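Side-chain contacts in hypothetical protein Rv0793 (Mycobacterium tuberculosis, PDB 1Y0H), which is a putative monooxygenase of the antibiotic biosynthesis monooxygenase family, forms a homodimer, and might act in antibiotic biosynthesis or scavenge reactive oxygen species: residues 12-16 with 17-21; 25-28 with 29-32; 31-34 with 35-38; 67-71 with 72-76. One frame throughout, in Å; residues are numbered along the deposited sequence. Where two conformers were deposited one is given.

Contact 1 of 4, residues 12-16 with 17-21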
loop_
_atom_site.group_PDB
_atom_site.type_symbol
_atom_site.label_atom_id
_atom_site.label_comp_id
_atom_site.label_asym_id
_atom_site.label_seq_id
_atom_site.Cartn_x
_atom_site.Cartn_y
_atom_site.Cartn_z
ATOM N N PHE A 12 -1.098 4.937 -10.078
ATOM C CA PHE A 12 -1.317 5.329 -11.477
ATOM C C PHE A 12 -2.230 6.531 -11.531
ATOM O O PHE A 12 -3.297 6.524 -10.917
ATOM C CB PHE A 12 -1.974 4.203 -12.274
ATOM C CG PHE A 12 -1.255 2.889 -12.183
ATOM C CD1 PHE A 12 -1.444 2.050 -11.083
ATOM C CD2 PHE A 12 -0.397 2.490 -13.204
ATOM C CE1 PHE A 12 -0.754 0.830 -11.001
ATOM C CE2 PHE A 12 0.274 1.271 -13.139
ATOM C CZ PHE A 12 0.100 0.447 -12.038
ATOM N N MET A 13 -1.821 7.546 -12.288
ATOM C CA MET A 13 -2.616 8.756 -12.413
ATOM C C MET A 13 -3.038 8.927 -13.879
ATOM O O MET A 13 -2.362 9.597 -14.661
ATOM C CB MET A 13 -1.849 9.968 -11.852
ATOM C CG MET A 13 -1.601 9.924 -10.341
ATOM S SD MET A 13 -0.286 8.752 -9.843
ATOM C CE MET A 13 0.094 9.299 -8.170
ATOM N N PRO A 14 -4.153 8.284 -14.273
ATOM C CA PRO A 14 -4.554 8.339 -15.673
ATOM C C PRO A 14 -5.037 9.706 -16.094
ATOM O O PRO A 14 -5.533 10.479 -15.269
ATOM C CB PRO A 14 -5.724 7.348 -15.753
ATOM C CG PRO A 14 -6.285 7.311 -14.384
ATOM C CD PRO A 14 -5.083 7.469 -13.467
ATOM N N ARG A 15 -4.893 10.003 -17.378
ATOM C CA ARG A 15 -5.658 11.090 -17.951
ATOM C C ARG A 15 -7.124 10.697 -17.830
ATOM O O ARG A 15 -7.451 9.510 -17.931
ATOM C CB ARG A 15 -5.316 11.297 -19.419
ATOM C CG ARG A 15 -3.870 11.642 -19.713
ATOM C CD ARG A 15 -3.760 12.198 -21.132
ATOM N NE ARG A 15 -4.547 11.395 -22.070
ATOM C CZ ARG A 15 -4.084 10.320 -22.702
ATOM N NH1 ARG A 15 -2.830 9.934 -22.517
ATOM N NH2 ARG A 15 -4.876 9.630 -23.511
ATOM N N PRO A 16 -8.013 11.689 -17.621
ATOM C CA PRO A 16 -9.444 11.387 -17.531
ATOM C C PRO A 16 -9.947 10.532 -18.689
ATOM O O PRO A 16 -10.681 9.560 -18.459
ATOM C CB PRO A 16 -10.099 12.777 -17.521
ATOM C CG PRO A 16 -9.049 13.657 -16.868
ATOM C CD PRO A 16 -7.739 13.122 -17.414
ATOM N N ASP A 17 -9.531 10.860 -19.914
ATOM C CA ASP A 17 -10.005 10.120 -21.091
ATOM C C ASP A 17 -9.451 8.705 -21.153
ATOM O O ASP A 17 -9.976 7.866 -21.880
ATOM C CB ASP A 17 -9.675 10.859 -22.392
ATOM C CG ASP A 17 -8.186 10.857 -22.712
ATOM O OD1 ASP A 17 -7.438 11.663 -22.117
ATOM O OD2 ASP A 17 -7.765 10.057 -23.579
ATOM N N ALA A 18 -8.393 8.444 -20.392
ATOM C CA ALA A 18 -7.715 7.152 -20.447
ATOM C C ALA A 18 -8.067 6.244 -19.278
ATOM O O ALA A 18 -7.536 5.146 -19.184
ATOM C CB ALA A 18 -6.198 7.362 -20.481
ATOM N N ARG A 19 -8.944 6.700 -18.387
ATOM C CA ARG A 19 -9.183 5.946 -17.155
ATOM C C ARG A 19 -9.720 4.530 -17.405
ATOM O O ARG A 19 -9.198 3.564 -16.838
ATOM C CB ARG A 19 -10.117 6.707 -16.224
ATOM C CG ARG A 19 -10.061 6.179 -14.802
ATOM C CD ARG A 19 -11.211 6.786 -14.023
ATOM N NE ARG A 19 -11.338 6.218 -12.685
ATOM C CZ ARG A 19 -10.652 6.650 -11.633
ATOM N NH1 ARG A 19 -9.781 7.643 -11.773
ATOM N NH2 ARG A 19 -10.830 6.090 -10.442
ATOM N N SER A 20 -10.750 4.399 -18.248
ATOM C CA SER A 20 -11.279 3.061 -18.559
ATOM C C SER A 20 -10.240 2.178 -19.255
ATOM O O SER A 20 -10.164 0.985 -18.988
ATOM C CB SER A 20 -12.580 3.132 -19.370
ATOM O OG SER A 20 -12.374 3.732 -20.625
ATOM N N ALA A 21 -9.406 2.774 -20.103
ATOM C CA ALA A 21 -8.322 2.032 -20.737
ATOM C C ALA A 21 -7.288 1.533 -19.715
ATOM O O ALA A 21 -6.815 0.383 -19.796
ATOM C CB ALA A 21 -7.662 2.886 -21.843
HETATM O O HOH W 1 -12.003 6.892 -19.211
#
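Pro-14 packs on Arg-19, and Ala-18 sits against the guanidinium of Arg-15. Together residues 12-21 form the turn from strand 6-12 into helix 19-35 of the ferredoxin-like fold. On the packed side, Pro-14 CG lies 4.0 Å from Arg-19 CG, so the proline ring meets the aliphatic base of that arginine. The Arg-19 chain runs on extended, and its guanidinium forms a salt bridge with Glu-46. Ala-18 is buried. Its CB sits over one face of the Arg-15 guanidinium, near the rim, and also touches Leu-84. Ala-18 N donates to Arg-15 O over 2.8 Å. The Arg-15 chain bends at chi3 (-44°), which turns the NE/NH2 edge of the guanidinium to the Asp-17 carboxylate, a side-on, two-nitrogen grip. The two planes are nearly coplanar, 27° apart. NE and NH2 each take one oxygen, while NH1 bonds to Glu-83 O. This salt bridge is a firm grip at the surface. The loose part runs from Pro-16 to Ser-20, both exposed. There a water bridges Pro-16 O and Ser-20 N, and Arg-19 N makes a weak bond to Pro-16 O. In the salt bridge, Arg-15 NE reaches the syn lone pair of Asp-17 OD1 at 2.9 Å.

Contact 2 of 4, residues 25-28 with 29-32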
loop_
_atom_site.group_PDB
_atom_site.type_symbol
_atom_site.label_atom_id
_atom_site.label_comp_id
_atom_site.label_asym_id
_atom_site.label_seq_id
_atom_site.Cartn_x
_atom_site.Cartn_y
_atom_site.Cartn_z
ATOM N N LEU A 25 -6.231 -2.366 -18.725
ATOM C CA LEU A 25 -4.830 -2.779 -18.742
ATOM C C LEU A 25 -4.442 -3.435 -17.421
ATOM O O LEU A 25 -3.809 -4.502 -17.398
ATOM C CB LEU A 25 -3.927 -1.581 -19.036
ATOM C CG LEU A 25 -2.471 -1.933 -19.315
ATOM C CD1 LEU A 25 -2.322 -2.555 -20.700
ATOM C CD2 LEU A 25 -1.628 -0.672 -19.214
ATOM N N LEU A 26 -4.820 -2.792 -16.320
ATOM C CA LEU A 26 -4.502 -3.338 -15.009
ATOM C C LEU A 26 -5.327 -4.592 -14.711
ATOM O O LEU A 26 -4.807 -5.546 -14.138
ATOM C CB LEU A 26 -4.658 -2.262 -13.930
ATOM C CG LEU A 26 -3.769 -1.019 -14.095
ATOM C CD1 LEU A 26 -3.969 -0.083 -12.917
ATOM C CD2 LEU A 26 -2.295 -1.374 -14.250
ATOM N N ASP A 27 -6.589 -4.619 -15.141
ATOM C CA ASP A 27 -7.435 -5.800 -14.953
ATOM C C ASP A 27 -6.792 -7.051 -15.522
ATOM O O ASP A 27 -6.850 -8.118 -14.905
ATOM C CB ASP A 27 -8.803 -5.627 -15.628
ATOM C CG ASP A 27 -9.776 -4.767 -14.823
ATOM O OD1 ASP A 27 -9.576 -4.534 -13.615
ATOM O OD2 ASP A 27 -10.793 -4.320 -15.423
ATOM N N ALA A 28 -6.183 -6.918 -16.697
ATOM C CA ALA A 28 -5.597 -8.051 -17.410
ATOM C C ALA A 28 -4.378 -8.638 -16.696
ATOM O O ALA A 28 -3.952 -9.748 -16.999
ATOM C CB ALA A 28 -5.236 -7.652 -18.829
ATOM N N MET A 29 -3.828 -7.878 -15.758
ATOM C CA MET A 29 -2.663 -8.313 -14.981
ATOM C C MET A 29 -3.066 -9.209 -13.825
ATOM O O MET A 29 -2.248 -9.968 -13.313
ATOM C CB MET A 29 -1.930 -7.101 -14.418
ATOM C CG MET A 29 -1.144 -6.306 -15.469
ATOM S SD MET A 29 0.305 -7.196 -16.079
ATOM C CE MET A 29 1.382 -7.108 -14.650
ATOM N N ILE A 30 -4.314 -9.088 -13.386
ATOM C CA ILE A 30 -4.730 -9.668 -12.113
ATOM C C ILE A 30 -4.692 -11.190 -12.088
ATOM O O ILE A 30 -4.050 -11.779 -11.224
ATOM C CB ILE A 30 -6.104 -9.119 -11.634
ATOM C CG1 ILE A 30 -5.981 -7.611 -11.397
ATOM C CG2 ILE A 30 -6.540 -9.822 -10.355
ATOM C CD1 ILE A 30 -7.283 -6.938 -10.975
ATOM N N THR A 31 -5.375 -11.837 -13.032
ATOM C CA THR A 31 -5.366 -13.307 -13.060
ATOM C C THR A 31 -3.954 -13.939 -13.197
ATOM O O THR A 31 -3.576 -14.756 -12.349
ATOM C CB THR A 31 -6.387 -13.855 -14.066
ATOM O OG1 THR A 31 -7.688 -13.684 -13.498
ATOM C CG2 THR A 31 -6.164 -15.333 -14.331
ATOM N N PRO A 32 -3.181 -13.556 -14.242
ATOM C CA PRO A 32 -1.838 -14.146 -14.373
ATOM C C PRO A 32 -0.900 -13.803 -13.216
ATOM O O PRO A 32 -0.074 -14.643 -12.849
ATOM C CB PRO A 32 -1.304 -13.561 -15.683
ATOM C CG PRO A 32 -2.166 -12.364 -15.977
ATOM C CD PRO A 32 -3.489 -12.627 -15.343
HETATM O O HOH W 2 -7.061 -10.813 -15.056
#
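With chi1 at -73°, Met-29 sets CG opposite its own carbonyl carbon and beside its N, which brings CG to 3.8 Å from Leu-25 O in the preceding helical turn. Met-29 CB is 3.3 Å from Leu-26 O. Further bends at chi2 and chi3 lead the thioether away from that turn. Ile-30 has a similar first torsion (chi1 -63°). Its CG1 comes within 3.6 Å of Leu-26 O, and CD1 runs on beside Asp-27, whose carboxylate forms a salt bridge with Arg-23. The helix is kinked where N of Met-29 and N of Pro-32 lack the bond to the turn before. Met-29 N bonds instead to Leu-26 O at 3.0 Å, and Ile-30 N to Asp-27 O at 3.1 Å, both spanning three residues. Asp-27 O also receives a water, which in turn accepts from Thr-31 N and so bridges the helical step from residue 27 to residue 31. Pro-32 has no N-H to give to Ala-28 O. Its ring abuts that oxygen, with CG at 3.3 Å. This stretch lies in the middle of helix 19-35, which packs on the antiparallel sheet. Leu-26 meets Leu-44, and Met-29 and Ile-30 meet Tyr-42, both on strand 39-47. Helix 72-78 covers another side, where Leu-25, Leu-26 and Met-29 touch Tyr-77 and Pro-32 touches His-73. Ile-30 also reaches Asp-98 of the second subunit.

Contact 3 of 4, residues 31-34 with 35-38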
loop_
_atom_site.group_PDB
_atom_site.type_symbol
_atom_site.label_atom_id
_atom_site.label_comp_id
_atom_site.label_asym_id
_atom_site.label_seq_id
_atom_site.Cartn_x
_atom_site.Cartn_y
_atom_site.Cartn_z
ATOM N N THR A 31 -5.375 -11.837 -13.032
ATOM C CA THR A 31 -5.366 -13.307 -13.060
ATOM C C THR A 31 -3.954 -13.939 -13.197
ATOM O O THR A 31 -3.576 -14.756 -12.349
ATOM C CB THR A 31 -6.387 -13.855 -14.066
ATOM O OG1 THR A 31 -7.688 -13.684 -13.498
ATOM C CG2 THR A 31 -6.164 -15.333 -14.331
ATOM N N PRO A 32 -3.181 -13.556 -14.242
ATOM C CA PRO A 32 -1.838 -14.146 -14.373
ATOM C C PRO A 32 -0.900 -13.803 -13.216
ATOM O O PRO A 32 -0.074 -14.643 -12.849
ATOM C CB PRO A 32 -1.304 -13.561 -15.683
ATOM C CG PRO A 32 -2.166 -12.364 -15.977
ATOM C CD PRO A 32 -3.489 -12.627 -15.343
ATOM N N THR A 33 -1.025 -12.611 -12.631
ATOM C CA THR A 33 -0.153 -12.269 -11.506
ATOM C C THR A 33 -0.531 -13.049 -10.256
ATOM O O THR A 33 0.339 -13.608 -9.603
ATOM C CB THR A 33 -0.113 -10.768 -11.197
ATOM O OG1 THR A 33 0.228 -10.049 -12.398
ATOM C CG2 THR A 33 0.948 -10.513 -10.117
ATOM N N ARG A 34 -1.819 -13.114 -9.931
ATOM C CA ARG A 34 -2.240 -13.909 -8.766
ATOM C C ARG A 34 -1.863 -15.381 -8.933
ATOM O O ARG A 34 -1.657 -16.071 -7.941
ATOM C CB ARG A 34 -3.742 -13.777 -8.490
ATOM C CG ARG A 34 -4.124 -12.432 -7.901
ATOM C CD ARG A 34 -5.624 -12.370 -7.635
ATOM N NE ARG A 34 -6.025 -11.036 -7.210
ATOM C CZ ARG A 34 -7.270 -10.575 -7.226
ATOM N NH1 ARG A 34 -8.277 -11.342 -7.638
ATOM N NH2 ARG A 34 -7.506 -9.339 -6.811
ATOM N N ALA A 35 -1.780 -15.840 -10.186
ATOM C CA ALA A 35 -1.436 -17.237 -10.501
ATOM C C ALA A 35 0.048 -17.562 -10.331
ATOM O O ALA A 35 0.416 -18.740 -10.267
ATOM C CB ALA A 35 -1.908 -17.612 -11.902
ATOM N N GLU A 36 0.885 -16.527 -10.274
ATOM C CA GLU A 36 2.318 -16.704 -10.003
ATOM C C GLU A 36 2.545 -17.423 -8.674
ATOM O O GLU A 36 1.993 -17.027 -7.639
ATOM C CB GLU A 36 3.042 -15.351 -9.986
ATOM C CG GLU A 36 3.076 -14.601 -11.324
ATOM C CD GLU A 36 3.567 -13.149 -11.205
ATOM O OE1 GLU A 36 4.172 -12.782 -10.169
ATOM O OE2 GLU A 36 3.348 -12.355 -12.152
ATOM N N ASP A 37 3.378 -18.466 -8.710
ATOM C CA ASP A 37 3.726 -19.246 -7.523
ATOM C C ASP A 37 4.149 -18.334 -6.374
ATOM O O ASP A 37 3.814 -18.573 -5.213
ATOM C CB ASP A 37 4.865 -20.206 -7.870
ATOM C CG ASP A 37 5.131 -21.220 -6.780
ATOM O OD1 ASP A 37 4.350 -22.189 -6.666
ATOM O OD2 ASP A 37 6.131 -21.061 -6.047
ATOM N N GLY A 38 4.875 -17.275 -6.720
ATOM C CA GLY A 38 5.456 -16.393 -5.737
ATOM C C GLY A 38 4.642 -15.177 -5.359
ATOM O O GLY A 38 5.105 -14.360 -4.571
#
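Ala-35 N closes an alpha-helical turn on Thr-31 O at 3.0 Å, while Glu-36 N bonds to Thr-33 O at 3.0 Å and only weakly to Pro-32 O, as helix 19-35 gives way to a loop. Glu-36 itself has an extended backbone (psi 130°), which carries the chain out of the helical path. Its side chain nevertheless folds back along the helix end. CG stands across from the carbonyl carbon (chi1 -65°), and the chain beyond it is extended. The chain lies alongside Thr-33, and the two side chains point the same way. Glu-36 CG packs 3.4 Å from Thr-33 O. The carboxylate meets the methyl branch of the threonine, with OE2 of Glu-36 at 3.6 Å from Thr-33 CG2. The hydroxyl branch bonds elsewhere: Thr-33 OG1 is hydrogen-bonded to Met-29 O, one turn back. Ala-35 CB rests 3.3 Å from Thr-31 O. Glu-36 OE2 is hydrogen-bonded to both His-68 ND1 and His-73 NE2, so one oxygen links this helix end to helices 62-69 and 72-78. Thr-33 also touches Cys-39 and Tyr-42 of strand 39-47, and both Thr-33 and Glu-36 touch Tyr-59 of strand 53-59. Arg-34, with an extended chain, donates through NE to Tyr-42 O and pairs through NH2 with Asp-98 of the second subunit, so this turn joins sheet, helices and dimer interface.

Contact 4 of 4, residues 67-71 with 72-76. With ACT (acetate ion), chain D; ACT (acetate ion), chain C.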
loop_
_atom_site.group_PDB
_atom_site.type_symbol
_atom_site.label_atom_id
_atom_site.label_comp_id
_atom_site.label_asym_id
_atom_site.label_seq_id
_atom_site.Cartn_x
_atom_site.Cartn_y
_atom_site.Cartn_z
ATOM N N GLU A 67 10.858 -12.297 -10.880
ATOM C CA GLU A 67 10.155 -13.173 -11.839
ATOM C C GLU A 67 8.929 -12.468 -12.427
ATOM O O GLU A 67 8.665 -12.555 -13.630
ATOM C CB GLU A 67 9.767 -14.499 -11.177
ATOM C CG GLU A 67 10.934 -15.342 -10.676
ATOM C CD GLU A 67 11.616 -16.172 -11.761
ATOM O OE1 GLU A 67 12.411 -17.065 -11.395
ATOM O OE2 GLU A 67 11.366 -15.950 -12.969
ATOM N N HIS A 68 8.201 -11.742 -11.582
ATOM C CA HIS A 68 7.008 -11.014 -12.014
ATOM C C HIS A 68 7.373 -9.983 -13.078
ATOM O O HIS A 68 6.693 -9.849 -14.093
ATOM C CB HIS A 68 6.365 -10.335 -10.800
ATOM C CG HIS A 68 5.258 -9.389 -11.145
ATOM N ND1 HIS A 68 4.097 -9.797 -11.765
ATOM C CD2 HIS A 68 5.131 -8.056 -10.944
ATOM C CE1 HIS A 68 3.300 -8.754 -11.931
ATOM N NE2 HIS A 68 3.904 -7.686 -11.441
ATOM N N ARG A 69 8.446 -9.253 -12.808
ATOM C CA ARG A 69 8.904 -8.181 -13.680
ATOM C C ARG A 69 9.469 -8.675 -15.008
ATOM O O ARG A 69 9.698 -7.867 -15.908
ATOM C CB ARG A 69 9.925 -7.327 -12.943
ATOM C CG ARG A 69 9.298 -6.465 -11.874
ATOM C CD ARG A 69 10.372 -5.810 -11.034
ATOM N NE ARG A 69 9.796 -4.747 -10.228
ATOM C CZ ARG A 69 10.466 -4.008 -9.349
ATOM N NH1 ARG A 69 11.754 -4.216 -9.133
ATOM N NH2 ARG A 69 9.825 -3.055 -8.685
ATOM N N GLY A 70 9.708 -9.984 -15.122
ATOM C CA GLY A 70 10.155 -10.586 -16.382
ATOM C C GLY A 70 9.072 -11.323 -17.155
ATOM O O GLY A 70 9.332 -11.882 -18.235
ATOM N N SER A 71 7.866 -11.330 -16.601
ATOM C CA SER A 71 6.752 -12.123 -17.124
ATOM C C SER A 71 6.128 -11.508 -18.377
ATOM O O SER A 71 6.204 -10.289 -18.573
ATOM C CB SER A 71 5.679 -12.291 -16.054
ATOM O OG SER A 71 5.019 -11.061 -15.811
ATOM N N PRO A 72 5.507 -12.349 -19.233
ATOM C CA PRO A 72 4.883 -11.850 -20.453
ATOM C C PRO A 72 3.796 -10.832 -20.167
ATOM O O PRO A 72 3.668 -9.850 -20.903
ATOM C CB PRO A 72 4.283 -13.118 -21.088
ATOM C CG PRO A 72 5.080 -14.211 -20.547
ATOM C CD PRO A 72 5.394 -13.817 -19.140
ATOM N N HIS A 73 3.016 -11.053 -19.114
ATOM C CA HIS A 73 1.964 -10.104 -18.782
ATOM C C HIS A 73 2.545 -8.766 -18.320
ATOM O O HIS A 73 2.047 -7.712 -18.724
ATOM C CB HIS A 73 0.924 -10.677 -17.804
ATOM C CG HIS A 73 1.509 -11.432 -16.652
ATOM N ND1 HIS A 73 2.098 -12.670 -16.795
ATOM C CD2 HIS A 73 1.550 -11.145 -15.328
ATOM C CE1 HIS A 73 2.506 -13.096 -15.615
ATOM N NE2 HIS A 73 2.186 -12.190 -14.709
ATOM N N TYR A 74 3.606 -8.800 -17.514
ATOM C CA TYR A 74 4.216 -7.556 -17.050
ATOM C C TYR A 74 4.805 -6.786 -18.221
ATOM O O TYR A 74 4.632 -5.580 -18.326
ATOM C CB TYR A 74 5.284 -7.802 -15.984
ATOM C CG TYR A 74 5.913 -6.533 -15.441
ATOM C CD1 TYR A 74 5.338 -5.851 -14.359
ATOM C CD2 TYR A 74 7.056 -5.997 -16.027
ATOM C CE1 TYR A 74 5.913 -4.688 -13.852
ATOM C CE2 TYR A 74 7.635 -4.835 -15.534
ATOM C CZ TYR A 74 7.058 -4.189 -14.453
ATOM O OH TYR A 74 7.628 -3.038 -13.961
ATOM N N LEU A 75 5.506 -7.483 -19.104
ATOM C CA LEU A 75 6.167 -6.796 -20.209
ATOM C C LEU A 75 5.169 -6.161 -21.175
ATOM O O LEU A 75 5.437 -5.081 -21.718
ATOM C CB LEU A 75 7.142 -7.725 -20.935
ATOM C CG LEU A 75 8.355 -8.196 -20.124
ATOM C CD1 LEU A 75 9.194 -9.126 -20.974
ATOM C CD2 LEU A 75 9.211 -7.052 -19.548
ATOM N N ASN A 76 4.030 -6.817 -21.381
ATOM C CA ASN A 76 2.956 -6.272 -22.208
ATOM C C ASN A 76 2.417 -4.994 -21.585
ATOM O O ASN A 76 2.232 -3.986 -22.268
ATOM C CB ASN A 76 1.824 -7.291 -22.385
ATOM C CG ASN A 76 0.661 -6.732 -23.177
ATOM O OD1 ASN A 76 0.808 -6.394 -24.347
ATOM N ND2 ASN A 76 -0.507 -6.640 -22.547
HETATM C C ACT D . 5.650 -1.088 -12.461
HETATM O O ACT D . 4.551 -1.377 -11.912
HETATM O OXT ACT D . 6.683 -1.637 -11.999
HETATM C CH3 ACT D . 5.727 -0.128 -13.607
HETATM C C ACT C . 2.481 -4.197 -11.689
HETATM O O ACT C . 2.346 -5.431 -11.567
HETATM O OXT ACT C . 3.321 -3.635 -10.942
HETATM C CH3 ACT C . 1.660 -3.435 -12.681
#
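Ser-71 is the N-cap of helix 72-78, and its hydroxyl holds the turn that joins this helix to helix 62-69. Hydrogen bonds come first. Tyr-74 N donates to Ser-71 OG over 3.2 Å, the capping bond. The same hydroxyl, Ser-71 OG, gives its proton to His-68 O at 2.7 Å, in the carbonyl plane. His-68 O also accepts from Ser-71 N, so the end of one helix and the start of the next share a single serine. Leu-75 N then bonds to Ser-71 O at 2.9 Å. With chi1 at 70°, OG stands between the backbone N and the carbonyl carbon of Ser-71, where it can serve both bonds.

Contacts with rings form a second group. Ser-71 OG sits over the centre of the His-73 ring, and Ser-71 CB makes a CH-pi contact with the same face, 3.7 Å from the ring centroid. NE2 of this ring is taken by Glu-36. Arg-69 CA lies over a face of Tyr-74, 3.9 Å from its ring centroid. The edge of Tyr-74 meets the face of His-68 in an offset T-shaped pair, with planes at 65°.

Two acetates, probably from the crystallisation liquor, form the third group and may mark a polar pocket beside His-68 and Tyr-74. Tyr-74 OH donates to OXT of the chain D acetate at 2.6 Å. The chain C acetate lies at the edge of the imidazole, where its atom O accepts from His-68 NE2 over 2.7 Å.

From the N terminus, contact 1 closes the turn between strand 6-12 and helix 19-35. Contact 2 follows in the middle of that helix, and contact 3 closes the turn at its far end, before strand 39-47. Contacts 2 and 3 overlap at Thr-31 and Pro-32. Contact 4 closes the turn between helices 62-69 and 72-78. None nests inside another; contact 3 begins where contact 2 ends, and the others follow in series. Contact 1 meets contact 2 through Phe-12 and Leu-26. Contacts 2 and 3 both meet contact 4: Met-29 packs on His-68, His-73 and Tyr-74, and Glu-36 is the polar link from contact 3. Contacts 1 and 3 lie on opposite sides of the chain's centre, about 25 Å apart between centres.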